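Local structure of Fe-regulated protein B (Neisseria meningitidis, 4AIP) at residues M112-S116 with V117-V121; I294-R298 with Q299-Y303; L313-G317 with K318-F322; A593-T597 with G598-A602. The protein is an iron-regulated TonB-dependent transporter of the outer membrane that probably takes up iron, perhaps as an iron-siderophore complex. One frame throughout, in Å; residues are numbered along the deposited sequence.

Contact 1 (M112-S116 with V117-V121)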
# COMPACT_ATOMS: atom_id res chain seq x y z
N MET B 112 27.74 8.61 25.49
CA MET B 112 26.88 7.60 26.07
C MET B 112 25.78 7.15 25.09
O MET B 112 25.07 8.02 24.51
CB MET B 112 26.23 8.13 27.33
CG MET B 112 27.12 8.39 28.58
SD MET B 112 28.14 6.98 29.09
CE MET B 112 26.85 5.77 29.45
N GLY B 113 25.64 5.82 24.92
CA GLY B 113 24.62 5.22 24.04
C GLY B 113 23.14 5.15 24.47
O GLY B 113 22.77 5.56 25.58
N GLN B 114 22.29 4.60 23.58
CA GLN B 114 20.83 4.54 23.85
C GLN B 114 20.41 3.51 24.93
O GLN B 114 19.24 3.36 25.27
CB GLN B 114 20.04 4.32 22.55
CG GLN B 114 20.26 5.35 21.46
CD GLN B 114 19.48 5.01 20.22
OE1 GLN B 114 18.27 5.22 20.18
NE2 GLN B 114 20.15 4.43 19.21
N ASN B 115 21.39 2.82 25.50
CA ASN B 115 21.19 2.10 26.73
C ASN B 115 20.89 3.10 27.89
O ASN B 115 20.22 2.75 28.85
CB ASN B 115 22.44 1.26 27.01
CG ASN B 115 22.38 0.52 28.35
OD1 ASN B 115 21.77 -0.55 28.48
ND2 ASN B 115 23.07 1.06 29.31
N SER B 116 21.36 4.33 27.77
CA SER B 116 21.26 5.27 28.88
C SER B 116 20.61 6.53 28.39
O SER B 116 20.20 7.34 29.25
CB SER B 116 22.60 5.72 29.51
OG SER B 116 23.77 5.10 28.99
N VAL B 117 20.55 6.77 27.08
CA VAL B 117 19.90 8.02 26.56
C VAL B 117 18.63 7.69 25.78
O VAL B 117 18.60 6.74 24.99
CB VAL B 117 20.87 8.89 25.66
CG1 VAL B 117 22.31 8.90 26.26
CG2 VAL B 117 20.95 8.31 24.25
N ASP B 118 17.58 8.48 25.99
CA ASP B 118 16.25 8.09 25.47
C ASP B 118 15.88 9.16 24.50
O ASP B 118 16.43 10.28 24.61
CB ASP B 118 15.24 8.10 26.63
CG ASP B 118 15.43 6.97 27.59
OD1 ASP B 118 15.66 5.80 27.15
OD2 ASP B 118 15.31 7.23 28.80
N ILE B 119 14.97 8.84 23.58
CA ILE B 119 14.28 9.79 22.74
C ILE B 119 12.84 9.77 23.24
O ILE B 119 12.18 8.71 23.21
CB ILE B 119 14.27 9.33 21.26
CG1 ILE B 119 15.71 9.46 20.68
CG2 ILE B 119 13.28 10.22 20.39
CD1 ILE B 119 16.19 8.22 20.05
N LYS B 120 12.39 10.96 23.62
CA LYS B 120 11.08 11.17 24.14
C LYS B 120 10.29 11.87 23.10
O LYS B 120 10.73 12.93 22.64
CB LYS B 120 11.22 12.05 25.38
CG LYS B 120 11.91 11.34 26.51
CD LYS B 120 11.89 12.17 27.81
CE LYS B 120 12.82 11.55 28.88
NZ LYS B 120 12.41 11.90 30.31
N VAL B 121 9.16 11.30 22.66
CA VAL B 121 8.25 12.09 21.83
C VAL B 121 6.96 12.17 22.55
O VAL B 121 6.51 11.14 23.15
CB VAL B 121 8.13 11.61 20.37
CG1 VAL B 121 9.38 10.71 19.93
CG2 VAL B 121 6.84 10.99 20.07

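Contact 2 (I294-R298 with Q299-Y303)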
# COMPACT_ATOMS: atom_id res chain seq x y z
N ILE B 294 30.25 -11.56 7.78
CA ILE B 294 29.23 -10.66 7.44
C ILE B 294 28.83 -10.90 5.98
O ILE B 294 28.28 -10.03 5.30
CB ILE B 294 29.77 -9.27 7.76
CG1 ILE B 294 28.64 -8.33 7.92
CG2 ILE B 294 30.77 -8.74 6.71
CD1 ILE B 294 29.18 -7.11 8.33
N ASN B 295 29.11 -12.13 5.51
CA ASN B 295 28.74 -12.55 4.16
C ASN B 295 27.25 -12.75 4.00
O ASN B 295 26.51 -12.82 4.99
CB ASN B 295 29.48 -13.82 3.71
CG ASN B 295 29.03 -15.06 4.46
OD1 ASN B 295 27.83 -15.48 4.40
ND2 ASN B 295 29.96 -15.68 5.19
N ILE B 296 26.85 -12.88 2.73
CA ILE B 296 25.45 -12.91 2.30
C ILE B 296 24.61 -13.93 3.03
O ILE B 296 23.47 -13.64 3.33
CB ILE B 296 25.35 -13.01 0.75
CG1 ILE B 296 23.92 -12.78 0.27
CG2 ILE B 296 25.92 -14.33 0.20
CD1 ILE B 296 23.48 -11.31 0.21
N ASP B 297 25.20 -15.09 3.34
CA ASP B 297 24.49 -16.22 4.00
C ASP B 297 24.25 -15.95 5.48
O ASP B 297 23.13 -16.11 5.96
CB ASP B 297 25.24 -17.55 3.80
CG ASP B 297 25.66 -17.77 2.33
OD1 ASP B 297 26.79 -17.29 1.98
OD2 ASP B 297 24.86 -18.37 1.52
N ARG B 298 25.29 -15.53 6.20
CA ARG B 298 25.16 -15.19 7.62
C ARG B 298 24.25 -14.00 7.86
O ARG B 298 23.50 -13.98 8.83
CB ARG B 298 26.51 -14.90 8.25
CG ARG B 298 27.41 -16.12 8.42
CD ARG B 298 28.54 -15.83 9.44
NE ARG B 298 28.11 -16.01 10.84
CZ ARG B 298 28.01 -15.04 11.75
NH1 ARG B 298 28.33 -13.78 11.47
NH2 ARG B 298 27.61 -15.35 12.98
N GLN B 299 24.34 -13.03 6.94
CA GLN B 299 23.57 -11.78 6.96
C GLN B 299 22.18 -11.86 6.35
O GLN B 299 21.37 -10.93 6.54
CB GLN B 299 24.38 -10.66 6.28
CG GLN B 299 25.43 -10.03 7.19
CD GLN B 299 24.80 -9.19 8.30
OE1 GLN B 299 24.21 -9.71 9.23
NE2 GLN B 299 24.91 -7.89 8.18
N ALA B 300 21.93 -12.95 5.60
CA ALA B 300 20.60 -13.35 5.10
C ALA B 300 19.57 -12.24 5.02
O ALA B 300 18.63 -12.22 5.78
CB ALA B 300 20.05 -14.56 5.91
N PRO B 301 19.70 -11.33 4.04
CA PRO B 301 18.74 -10.24 3.92
C PRO B 301 17.36 -10.77 3.65
O PRO B 301 17.23 -11.76 2.94
CB PRO B 301 19.22 -9.49 2.71
CG PRO B 301 20.64 -9.69 2.76
CD PRO B 301 20.79 -11.14 3.07
N ALA B 302 16.35 -10.11 4.22
CA ALA B 302 14.97 -10.50 4.08
C ALA B 302 14.13 -9.27 4.24
O ALA B 302 14.59 -8.33 4.88
CB ALA B 302 14.65 -11.46 5.17
N TYR B 303 12.94 -9.24 3.67
CA TYR B 303 12.04 -8.12 3.89
C TYR B 303 11.66 -7.90 5.40
O TYR B 303 11.37 -8.86 6.15
CB TYR B 303 10.78 -8.29 3.06
CG TYR B 303 9.81 -7.15 3.25
CD1 TYR B 303 10.02 -5.91 2.64
CD2 TYR B 303 8.71 -7.29 4.11
CE1 TYR B 303 9.08 -4.85 2.79
CE2 TYR B 303 7.79 -6.24 4.31
CZ TYR B 303 7.98 -5.02 3.64
OH TYR B 303 7.02 -4.00 3.85

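Contact 3 (L313-G317 with K318-F322)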
# COMPACT_ATOMS: atom_id res chain seq x y z
N LEU B 313 -2.85 10.41 25.01
CA LEU B 313 -3.84 11.37 25.49
C LEU B 313 -3.12 12.36 26.39
O LEU B 313 -2.40 11.94 27.32
CB LEU B 313 -4.90 10.69 26.30
CG LEU B 313 -6.01 11.61 26.86
CD1 LEU B 313 -6.86 12.27 25.78
CD2 LEU B 313 -6.95 10.76 27.75
N ALA B 314 -3.34 13.64 26.16
CA ALA B 314 -2.61 14.63 26.88
C ALA B 314 -3.53 15.67 27.32
O ALA B 314 -4.41 16.13 26.54
CB ALA B 314 -1.51 15.33 25.93
N TYR B 315 -3.29 16.14 28.53
CA TYR B 315 -4.10 17.21 29.08
C TYR B 315 -3.19 18.27 29.66
O TYR B 315 -2.20 17.95 30.31
CB TYR B 315 -5.00 16.66 30.18
CG TYR B 315 -5.61 17.74 31.03
CD1 TYR B 315 -6.55 18.59 30.50
CD2 TYR B 315 -5.24 17.90 32.36
CE1 TYR B 315 -7.12 19.59 31.26
CE2 TYR B 315 -5.84 18.88 33.15
CZ TYR B 315 -6.77 19.72 32.58
OH TYR B 315 -7.32 20.72 33.34
N THR B 316 -3.50 19.54 29.44
CA THR B 316 -2.89 20.59 30.22
C THR B 316 -3.92 21.62 30.73
O THR B 316 -4.69 22.19 29.94
CB THR B 316 -1.70 21.30 29.52
OG1 THR B 316 -2.18 22.48 28.90
CG2 THR B 316 -1.00 20.42 28.45
N GLY B 317 -3.93 21.83 32.04
CA GLY B 317 -4.73 22.89 32.66
C GLY B 317 -3.86 23.91 33.37
O GLY B 317 -2.83 23.58 33.92
N LYS B 318 -4.29 25.15 33.34
CA LYS B 318 -3.58 26.28 33.91
C LYS B 318 -4.55 27.06 34.79
O LYS B 318 -5.71 27.18 34.40
CB LYS B 318 -3.18 27.22 32.78
CG LYS B 318 -1.75 27.17 32.39
CD LYS B 318 -1.51 28.06 31.22
CE LYS B 318 -1.93 27.37 29.94
NZ LYS B 318 -1.31 28.11 28.83
N ASN B 319 -4.11 27.63 35.92
CA ASN B 319 -5.00 28.47 36.77
C ASN B 319 -6.20 27.69 37.31
O ASN B 319 -7.35 28.12 37.19
CB ASN B 319 -5.48 29.75 36.06
CG ASN B 319 -4.33 30.70 35.68
OD1 ASN B 319 -3.18 30.55 36.14
ND2 ASN B 319 -4.64 31.68 34.84
N LEU B 320 -5.94 26.51 37.87
CA LEU B 320 -6.99 25.61 38.30
C LEU B 320 -7.44 25.91 39.73
O LEU B 320 -8.31 25.19 40.29
CB LEU B 320 -6.54 24.16 38.19
CG LEU B 320 -6.48 23.46 36.85
CD1 LEU B 320 -5.10 23.38 36.39
CD2 LEU B 320 -6.98 22.07 37.08
N GLY B 321 -6.84 26.96 40.32
CA GLY B 321 -7.09 27.38 41.69
C GLY B 321 -6.37 26.50 42.69
O GLY B 321 -5.62 27.00 43.54
N PHE B 322 -6.60 25.19 42.61
CA PHE B 322 -5.91 24.27 43.49
C PHE B 322 -4.47 24.06 43.04
O PHE B 322 -3.65 23.56 43.81
CB PHE B 322 -6.67 22.96 43.80
CG PHE B 322 -7.11 22.14 42.61
CD1 PHE B 322 -6.21 21.30 41.93
CD2 PHE B 322 -8.47 22.12 42.23
CE1 PHE B 322 -6.65 20.50 40.86
CE2 PHE B 322 -8.92 21.33 41.16
CZ PHE B 322 -8.03 20.51 40.47

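Contact 4 (A593-T597 with G598-A602)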
# COMPACT_ATOMS: atom_id res chain seq x y z
N ALA B 593 29.52 29.09 20.63
CA ALA B 593 29.46 30.53 20.44
C ALA B 593 28.72 30.78 19.18
O ALA B 593 28.70 29.91 18.28
CB ALA B 593 30.83 31.13 20.31
N SER B 594 28.14 31.97 19.11
CA SER B 594 27.34 32.44 17.98
C SER B 594 27.60 33.92 17.77
O SER B 594 27.90 34.67 18.70
CB SER B 594 25.85 32.24 18.26
OG SER B 594 25.31 33.32 19.08
N TYR B 595 27.42 34.38 16.54
CA TYR B 595 27.54 35.78 16.27
C TYR B 595 26.45 36.21 15.28
O TYR B 595 26.40 35.70 14.16
CB TYR B 595 28.96 36.13 15.77
CG TYR B 595 29.11 37.63 15.60
CD1 TYR B 595 29.51 38.45 16.67
CD2 TYR B 595 28.79 38.24 14.37
CE1 TYR B 595 29.62 39.83 16.52
CE2 TYR B 595 28.88 39.63 14.21
CZ TYR B 595 29.28 40.41 15.28
OH TYR B 595 29.35 41.77 15.09
N ARG B 596 25.61 37.17 15.69
CA ARG B 596 24.43 37.58 14.91
C ARG B 596 24.39 39.08 14.63
O ARG B 596 24.47 39.90 15.55
CB ARG B 596 23.12 37.08 15.55
CG ARG B 596 22.84 35.55 15.37
CD ARG B 596 21.87 34.99 16.48
NE ARG B 596 22.18 33.62 16.94
CZ ARG B 596 21.54 32.50 16.55
NH1 ARG B 596 20.53 32.56 15.68
NH2 ARG B 596 21.91 31.31 17.03
N THR B 597 24.28 39.44 13.34
CA THR B 597 24.23 40.86 12.88
C THR B 597 23.73 40.98 11.43
O THR B 597 24.18 40.23 10.52
CB THR B 597 25.62 41.61 13.03
OG1 THR B 597 25.41 43.02 13.00
CG2 THR B 597 26.65 41.26 11.91
N GLY B 598 22.77 41.89 11.26
CA GLY B 598 22.31 42.37 9.94
C GLY B 598 22.03 41.33 8.84
O GLY B 598 22.16 41.63 7.60
N GLY B 599 21.63 40.12 9.27
CA GLY B 599 21.42 39.04 8.30
C GLY B 599 22.50 37.96 8.30
O GLY B 599 22.30 36.93 7.65
N LEU B 600 23.61 38.17 9.02
CA LEU B 600 24.70 37.19 9.10
C LEU B 600 24.56 36.36 10.38
O LEU B 600 24.19 36.88 11.45
CB LEU B 600 26.07 37.90 9.07
CG LEU B 600 27.29 37.03 9.52
CD1 LEU B 600 27.73 36.00 8.42
CD2 LEU B 600 28.53 37.90 9.95
N THR B 601 24.83 35.07 10.31
CA THR B 601 24.63 34.22 11.47
C THR B 601 25.83 33.31 11.41
O THR B 601 26.03 32.63 10.39
CB THR B 601 23.18 33.49 11.50
OG1 THR B 601 22.76 33.12 10.16
CG2 THR B 601 22.09 34.42 12.01
N ALA B 602 26.66 33.35 12.48
CA ALA B 602 27.96 32.63 12.58
C ALA B 602 27.93 31.78 13.79
O ALA B 602 27.50 32.26 14.80
CB ALA B 602 29.11 33.61 12.74

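Contact 1 (M112-S116 with V117-V121)
The carbonyl of G113 holds together the bend through which M112-S116 runs into V117-V121. G113 O accepts from V117 N at 2.9 Å, with 140° at the hydrogen, and the same oxygen also takes the backbone N-H of S116. Q114 and N115 form the corner of this tight turn, after which the chain straightens into strand 118-121. A CA-H...O contact from Q114 CA to V117 O, 3.3 Å long, adds a weaker tie on the outgoing limb.

V117 is the side chain that fills the bend. Its CG1 lies beside the backbone N (chi1 -40°), which carries this methyl back over the incoming peptide, 3.4 Å from M112 O. The same methyl meets M112 CB at 4.1 Å. The other branch, V117 CG2, faces Q114, whose aliphatic part passes it at about a right angle with CG 4.1 Å away. D118 takes little part in the bend; its OD2 forms a salt bridge with R506.

The bend links two small sheets of the plug. Strand 112-113 lies at one edge of the sheet with 107-109, whose L107 and L109 pack on V117, while 118-121 runs parallel to 165-171 and bonds to I167 and A169 through its backbone. Toward the barrel, M112 rests on P611 and F613 of strand 600-615, and N115 O accepts from R506 and R509.

Contact 2 (I294-R298 with Q299-Y303)
N295 and Q299 meet across a short, weakly bonded helical turn, capped by N295, that leads into barrel strand 302-318. Among the main-chain bonds, N295 O accepts from Q299 N at 2.9 Å. The next donor, A300 N, is held only weakly, by I296 O at 2.8 Å and by D297 O at 3.4 Å. A300, with positive phi, leaves the helical conformation, and P301 after it has no N-H to continue the pattern. Y303, farther along, packs on P354 of the second subunit, another copy of the protein.

At the start of the turn N295 is the N-cap. Its OD1 accepts from R298 N at 3.1 Å, the donor standing well above the carbonyl plane, and more weakly from D297 N. N295 ND2 in turn donates to S292 O, which fixes the rotation of the capping amide.

The buried polar group is the amide of Q299, gripped at both ends: OE1 accepts from R282 and NE2 donates to T286 O. A bend at chi2 (-70°) turns this amide back alongside I294.

Apolar contacts run along both flanks of the turn. I294 and Q299 lie side by side and point the same way, with I294 CG1 3.7 Å from Q299 CG. On the exposed flank I296 crosses P301 at about a right angle, its CD1 methyl reaching P301 CD at 3.9 Å.

Contact 3 (L313-G317 with K318-F322)
L320 reaches back from the turn to touch G317 and Y315 at the end of a barrel strand. The motif is an antiparallel beta hairpin: strand 302-318 finishes here, and the chain reverses through N319 and G321, both with positive phi, toward strand 325-339.

From the backbone of L320, CB is directed back toward L313-G317. CG, set beside the backbone N by a chi1 of -77°, carries the fork toward G317 and Y315. CD1 lies over the last peptide of 313-317, 3.3 Å from G317 C and 3.4 Å from G317 O. CD2 takes the other side and meets the phenol oxygen, Y315 OH, at 4.0 Å. The two side chains approach from opposite directions, the hydroxyl oxygen against the CD2 methyl, without a hydrogen bond, and the contact is one of van der Waals touch alone.

The Y315 side chain packs on H264 and I266 of strand 264-276 and on L326 of strand 325-339, while the backbone of G317 bonds to L326. Near a strand end, this tyrosine may belong to the aromatic girdle of outer-membrane barrels. The ring leans over its own strand, with G317 N 3.5 Å above its plane toward the rim, and Y315 OH ends 3.4 Å from G317 CA.

Contact 4 (A593-T597 with G598-A602)
Y595 and A602, R596 and T601, and T597 and L600 face each other across two antiparallel strand ends, whose short axes approach to 4.7 Å at 174°. Y595 with A602 is a hydrogen-bonded pair, with Y595 N to A602 O at 2.7 Å and A602 N returning the bond to Y595 O. R596 with T601 is the non-hydrogen-bonded pair between, where R596 CA and T601 CA instead point their hydrogens at L600 O and Y595 O. T597 and L600 close the end: L600 N reaches T597 O at 2.6 Å, and T597 N answers to L600 O at 3.2 Å. The two corner residues, G598 and G599, both have positive phi, and at G599 a CB would be jammed against the preceding carbonyl oxygen, which explains the glycine.

On one face of the hairpin Y595 CB lies 3.9 Å from A602 CB. CG of Y595 is anti to the backbone N (chi1 -175°), and the ring presents its edge to L600, with Y595 CD2 4.4 Å from L600 CD2. The opposite face carries R596 and T601, which pass obliquely, R596 CG touching T601 CG2 at 3.6 Å. Farther out, S594 OG lies in plane at the edge of the guanidinium of R596.

Strands 548-563 and 635-644 flank the pair, Y595 resting on F548 and L600 on L640 and Y642. A two-residue beta hairpin closed by a type I' turn, it joins neighbouring strands 575-597 and 600-615 of the TonB-dependent receptor barrel, probably at its periplasmic end.

Overall arrangement
From the N terminus the chain first passes contact 1, a bend within the plug, near the centre of the molecule. The barrel then begins, and contact 2 closes a turn in the long loop between strands 264-276 and 302-318, by barrel topology probably on the extracellular side. Strand 302-318 carries the chain from there to contact 3 at its other, probably periplasmic, end, about 52 Å away between centres, where the chain turns toward 325-339. Much later contact 4 closes the hairpin of 575-597 and 600-615, probably on the same side. All four follow in series; none nests or crosses. Strand 600-615 leads from contact 4 to residues packed against contact 1, tying barrel to plug.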